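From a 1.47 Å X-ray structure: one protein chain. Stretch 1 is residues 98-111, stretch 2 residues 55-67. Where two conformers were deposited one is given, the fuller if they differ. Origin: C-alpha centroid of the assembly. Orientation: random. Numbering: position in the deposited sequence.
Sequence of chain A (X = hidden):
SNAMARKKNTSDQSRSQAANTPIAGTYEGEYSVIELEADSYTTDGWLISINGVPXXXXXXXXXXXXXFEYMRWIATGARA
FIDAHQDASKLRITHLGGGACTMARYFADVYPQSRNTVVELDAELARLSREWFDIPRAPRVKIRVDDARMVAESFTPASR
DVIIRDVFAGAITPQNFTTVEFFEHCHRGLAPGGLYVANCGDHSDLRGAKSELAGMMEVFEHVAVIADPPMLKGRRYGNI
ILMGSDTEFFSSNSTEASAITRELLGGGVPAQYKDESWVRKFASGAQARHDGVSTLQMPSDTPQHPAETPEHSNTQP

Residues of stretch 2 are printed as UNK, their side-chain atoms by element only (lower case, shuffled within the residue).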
# COMPACT_ATOMS: atom_id res chain seq x y z
N GLY A 98 7.11 1.25 1.37
CA GLY A 98 6.91 0.03 0.58
C GLY A 98 8.14 -0.82 0.63
O GLY A 98 9.12 -0.48 -0.05
N GLY A 99 8.08 -1.92 1.40
CA GLY A 99 9.25 -2.72 1.68
C GLY A 99 9.93 -3.21 0.43
O GLY A 99 9.29 -3.79 -0.46
N ALA A 100 11.24 -2.96 0.39
CA ALA A 100 12.10 -3.30 -0.68
C ALA A 100 11.75 -2.71 -2.05
O ALA A 100 12.28 -3.20 -3.03
CB ALA A 100 12.22 -4.87 -0.79
N CYS A 101 10.81 -1.75 -2.13
CA CYS A 101 10.26 -1.31 -3.42
C CYS A 101 9.59 -2.41 -4.23
O CYS A 101 9.46 -2.29 -5.45
CB CYS A 101 11.35 -0.65 -4.28
SG CYS A 101 12.08 0.84 -3.57
N THR A 102 9.14 -3.47 -3.56
CA THR A 102 8.59 -4.62 -4.28
C THR A 102 7.27 -4.32 -4.98
O THR A 102 7.06 -4.77 -6.12
CB THR A 102 8.49 -5.78 -3.32
OG1 THR A 102 9.81 -6.04 -2.79
CG2 THR A 102 7.84 -7.05 -3.97
N MSE A 103 6.35 -3.60 -4.33
CA MSE A 103 5.11 -3.22 -5.00
C MSE A 103 5.39 -2.33 -6.24
O MSE A 103 4.77 -2.48 -7.29
CB MSE A 103 4.21 -2.48 -3.99
CG MSE A 103 2.75 -2.46 -4.34
SE MSE A 103 1.71 -4.09 -3.84
CE MSE A 103 1.98 -5.17 -5.47
N ALA A 104 6.31 -1.37 -6.09
CA ALA A 104 6.72 -0.51 -7.21
C ALA A 104 7.26 -1.34 -8.39
O ALA A 104 6.92 -1.11 -9.57
CB ALA A 104 7.72 0.57 -6.75
N ARG A 105 8.12 -2.29 -8.04
CA ARG A 105 8.71 -3.23 -9.02
C ARG A 105 7.62 -4.04 -9.74
O ARG A 105 7.69 -4.29 -10.96
CB ARG A 105 9.68 -4.13 -8.24
CG ARG A 105 10.30 -5.31 -9.01
CD ARG A 105 11.25 -6.02 -8.06
NE ARG A 105 11.84 -7.25 -8.58
CZ ARG A 105 11.46 -8.48 -8.25
NH1 ARG A 105 10.40 -8.68 -7.46
NH2 ARG A 105 12.16 -9.50 -8.70
N TYR A 106 6.61 -4.46 -8.98
CA TYR A 106 5.50 -5.21 -9.54
C TYR A 106 4.73 -4.37 -10.57
O TYR A 106 4.52 -4.79 -11.72
CB TYR A 106 4.57 -5.63 -8.38
CG TYR A 106 3.33 -6.32 -8.86
CD1 TYR A 106 3.31 -7.71 -9.07
CD2 TYR A 106 2.17 -5.61 -9.12
CE1 TYR A 106 2.16 -8.35 -9.52
CE2 TYR A 106 1.01 -6.23 -9.61
CZ TYR A 106 1.03 -7.61 -9.81
OH TYR A 106 -0.11 -8.23 -10.27
N PHE A 107 4.31 -3.16 -10.15
CA PHE A 107 3.54 -2.32 -11.06
C PHE A 107 4.35 -1.87 -12.25
O PHE A 107 3.82 -1.68 -13.34
CB PHE A 107 2.90 -1.12 -10.35
CG PHE A 107 1.72 -1.50 -9.50
CD1 PHE A 107 0.56 -1.94 -10.08
CD2 PHE A 107 1.83 -1.51 -8.12
CE1 PHE A 107 -0.53 -2.33 -9.28
CE2 PHE A 107 0.76 -1.92 -7.32
CZ PHE A 107 -0.43 -2.33 -7.91
N ALA A 108 5.65 -1.67 -12.04
CA ALA A 108 6.52 -1.28 -13.16
C ALA A 108 6.55 -2.38 -14.25
O ALA A 108 6.66 -2.08 -15.45
CB ALA A 108 7.91 -0.96 -12.70
N ASP A 109 6.44 -3.64 -13.83
CA ASP A 109 6.44 -4.71 -14.83
C ASP A 109 5.07 -4.91 -15.49
O ASP A 109 4.97 -5.11 -16.71
CB ASP A 109 6.90 -6.03 -14.20
CG ASP A 109 7.21 -7.07 -15.25
OD1 ASP A 109 8.19 -6.86 -16.01
OD2 ASP A 109 6.49 -8.08 -15.33
N VAL A 110 4.01 -4.85 -14.67
CA VAL A 110 2.65 -4.98 -15.19
C VAL A 110 2.31 -3.85 -16.17
O VAL A 110 1.67 -4.08 -17.22
CB VAL A 110 1.63 -5.01 -14.05
CG1 VAL A 110 0.18 -4.98 -14.58
CG2 VAL A 110 1.86 -6.28 -13.23
N TYR A 111 2.77 -2.65 -15.83
CA TYR A 111 2.52 -1.45 -16.61
C TYR A 111 3.86 -0.87 -17.01
O TYR A 111 4.44 -0.04 -16.30
CB TYR A 111 1.72 -0.47 -15.76
CG TYR A 111 0.37 -0.99 -15.29
CD1 TYR A 111 -0.63 -1.32 -16.23
CD2 TYR A 111 0.10 -1.14 -13.93
CE1 TYR A 111 -1.88 -1.82 -15.83
CE2 TYR A 111 -1.15 -1.63 -13.49
CZ TYR A 111 -2.14 -1.97 -14.46
OH TYR A 111 -3.37 -2.39 -14.04
N UNK A 55 9.15 -8.45 5.75
CA UNK A 55 8.60 -7.25 5.15
C UNK A 55 8.42 -7.31 3.65
O UNK A 55 7.54 -6.67 3.12
o UNK A 55 9.16 -5.81 6.94
c UNK A 55 9.40 -6.02 5.56
N UNK A 56 9.29 -8.01 2.95
CA UNK A 56 9.02 -8.31 1.55
C UNK A 56 9.64 -9.65 1.15
O UNK A 56 10.47 -10.20 1.88
o UNK A 56 8.99 -7.45 -0.66
c UNK A 56 9.52 -7.19 0.62
N UNK A 57 9.20 -10.18 0.01
CA UNK A 57 9.80 -11.37 -0.56
C UNK A 57 9.86 -11.19 -2.05
O UNK A 57 8.88 -10.73 -2.64
n UNK A 57 9.41 -14.27 -2.02
c UNK A 57 9.00 -12.62 -0.18
c UNK A 57 9.61 -13.86 -0.72
n UNK A 57 10.77 -15.67 -1.14
c UNK A 57 10.13 -15.35 -2.25
c UNK A 57 10.48 -14.75 -0.17
N UNK A 58 11.02 -11.51 -2.64
CA UNK A 58 11.20 -11.36 -4.09
C UNK A 58 11.83 -12.62 -4.67
O UNK A 58 12.53 -13.37 -3.96
c UNK A 58 13.46 -10.23 -3.84
c UNK A 58 11.34 -8.86 -4.00
c UNK A 58 12.05 -10.15 -4.46
c UNK A 58 14.38 -9.04 -4.22
N UNK A 59 11.56 -12.85 -5.95
CA UNK A 59 12.33 -13.83 -6.72
C UNK A 59 12.99 -13.03 -7.82
O UNK A 59 12.31 -12.37 -8.63
c UNK A 59 12.24 -15.86 -8.17
c UNK A 59 10.65 -15.69 -6.18
c UNK A 59 11.41 -14.91 -7.30
N UNK A 60 14.31 -13.06 -7.87
CA UNK A 60 15.03 -12.26 -8.86
C UNK A 60 14.60 -12.68 -10.28
O UNK A 60 14.43 -13.88 -10.58
c UNK A 60 16.78 -10.77 -6.78
c UNK A 60 16.55 -12.44 -8.71
c UNK A 60 17.11 -12.20 -7.30
c UNK A 60 18.65 -12.41 -7.31
N UNK A 61 14.38 -11.69 -11.14
CA UNK A 61 13.98 -11.95 -12.51
C UNK A 61 12.49 -12.20 -12.70
O UNK A 61 12.04 -12.35 -13.85
N UNK A 62 11.73 -12.22 -11.59
CA UNK A 62 10.29 -12.49 -11.65
C UNK A 62 9.53 -11.43 -10.87
O UNK A 62 9.03 -11.68 -9.74
n UNK A 62 11.19 -17.27 -11.53
c UNK A 62 10.48 -15.02 -11.98
c UNK A 62 10.23 -16.37 -11.36
o UNK A 62 9.20 -16.60 -10.72
c UNK A 62 9.95 -13.89 -11.13
N UNK A 63 9.42 -10.24 -11.47
CA UNK A 63 8.87 -9.10 -10.72
C UNK A 63 7.37 -9.21 -10.40
O UNK A 63 6.86 -8.42 -9.59
c UNK A 63 9.18 -7.89 -11.63
c UNK A 63 9.19 -8.51 -13.01
c UNK A 63 9.78 -9.88 -12.86
N UNK A 64 6.66 -10.16 -11.03
CA UNK A 64 5.25 -10.36 -10.68
C UNK A 64 5.00 -11.42 -9.60
O UNK A 64 3.85 -11.65 -9.23
n UNK A 64 3.70 -8.96 -15.09
o UNK A 64 2.20 -10.07 -13.79
c UNK A 64 4.25 -9.30 -12.74
c UNK A 64 4.42 -10.59 -11.93
c UNK A 64 3.30 -9.49 -13.93
N UNK A 65 6.07 -12.05 -9.09
CA UNK A 65 5.92 -13.08 -8.05
C UNK A 65 5.87 -12.45 -6.68
O UNK A 65 6.85 -11.85 -6.22
c UNK A 65 7.05 -14.10 -8.13
N UNK A 66 4.70 -12.56 -6.03
CA UNK A 66 4.48 -11.96 -4.70
C UNK A 66 4.11 -13.03 -3.69
O UNK A 66 3.23 -13.84 -3.99
c UNK A 66 4.66 -8.82 -5.30
c UNK A 66 2.19 -8.95 -5.86
c UNK A 66 3.51 -9.74 -5.73
c UNK A 66 3.33 -10.94 -4.76
N UNK A 67 4.70 -12.96 -2.50
CA UNK A 67 4.39 -13.95 -1.46
C UNK A 67 3.61 -13.41 -0.28
O UNK A 67 2.94 -14.15 0.44
c UNK A 67 5.95 -15.80 -2.06
o UNK A 67 7.43 -16.87 -0.52
o UNK A 67 7.66 -17.28 -2.69
c UNK A 67 5.63 -14.74 -1.01
c UNK A 67 7.09 -16.71 -1.72
O HOH W 1 9.40 -11.40 -7.11
O HOH W 2 8.06 -7.13 -7.43
O HOH W 3 0.45 -10.54 -11.66

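Position 55 carries one carbon and then one oxygen, and this oxygen stays clear of stretch 1; the pair fits serine, Ser55. Position 56 has the same two atoms, but here the CA-to-CB bond points toward stretch 1: its carbon lies 3.6 Å from Gly99 O, and its oxygen 2.7 Å from Thr102 OG1. This is Ser56, whose OG donates a hydrogen bond to that threonine oxygen. At 57 one carbon leads to a five-membered ring of three carbons and two nitrogens, with its CA-to-CB bond pointing away from stretch 1, in alternation with 56: His57.

Position 58 points back toward the helix with four carbons, forked at the first, one arm two carbons long. This is Ile58, with CG2 3.4 Å from Thr102 OG1 and 3.6 Å from Arg105 NH1. One carbon bearing two others, directed away, makes 59 Val59; its contribution is the backbone, since Arg105 NH2 donates to Val59 O over 2.9 Å. Position 60 has four carbons forked at the second, its CA-to-CB bond also pointing away: Leu60. Position 61 has no side-chain atoms and a positive phi of 82°, which favours glycine, Gly61. At 62 the CA-to-CB bond points away from stretch 1, and the third of three carbons carries one oxygen and one nitrogen: an amide, Gln62, which closes the type II turn begun at Val59.

At 63 three carbons close a ring onto the backbone nitrogen, so it is Pro63. Its CA lies over one face of the Arg105 guanidinium, 3.6 Å from NH1, while its CG comes within 3.3 Å of Asp109 CG. Position 64 again has three carbons, an oxygen and a nitrogen; the end of this chain approaches the helix, as Gln64, and its NE2 donates to Asp109 OD2 at 2.9 Å. A single carbon at 65, facing away, is Ala65. Position 66 has four carbons forked at the second: Leu66, whose CD1 sits over the Tyr106 ring face, 3.6 Å from Tyr106 CD1, and 3.8 Å from Met103 CE. Position 67 has three carbons, the third carrying two oxygens, out of reach of stretch 1: Glu67.

The contact thus combines apolar packing with a polar centre at Arg105. Fully extended through chi3, this side chain reaches the turn, where Val59 O lies at its guanidinium edge. Water 1 accepts from Arg105 NH1 (2.9 Å) and from Val59 N (2.8 Å); water 2 accepts from Arg105 NH1 (2.8 Å) and donates to Pro63 O (2.8 Å), tying the arginine to the turn backbone. Ser56 and Gln64 add direct hydrogen bonds to the helix, and Leu66 packs against Met103 and over the face of the Tyr106 ring.

Stretch 2, residues 55-67: SSHIVLGQPQALE
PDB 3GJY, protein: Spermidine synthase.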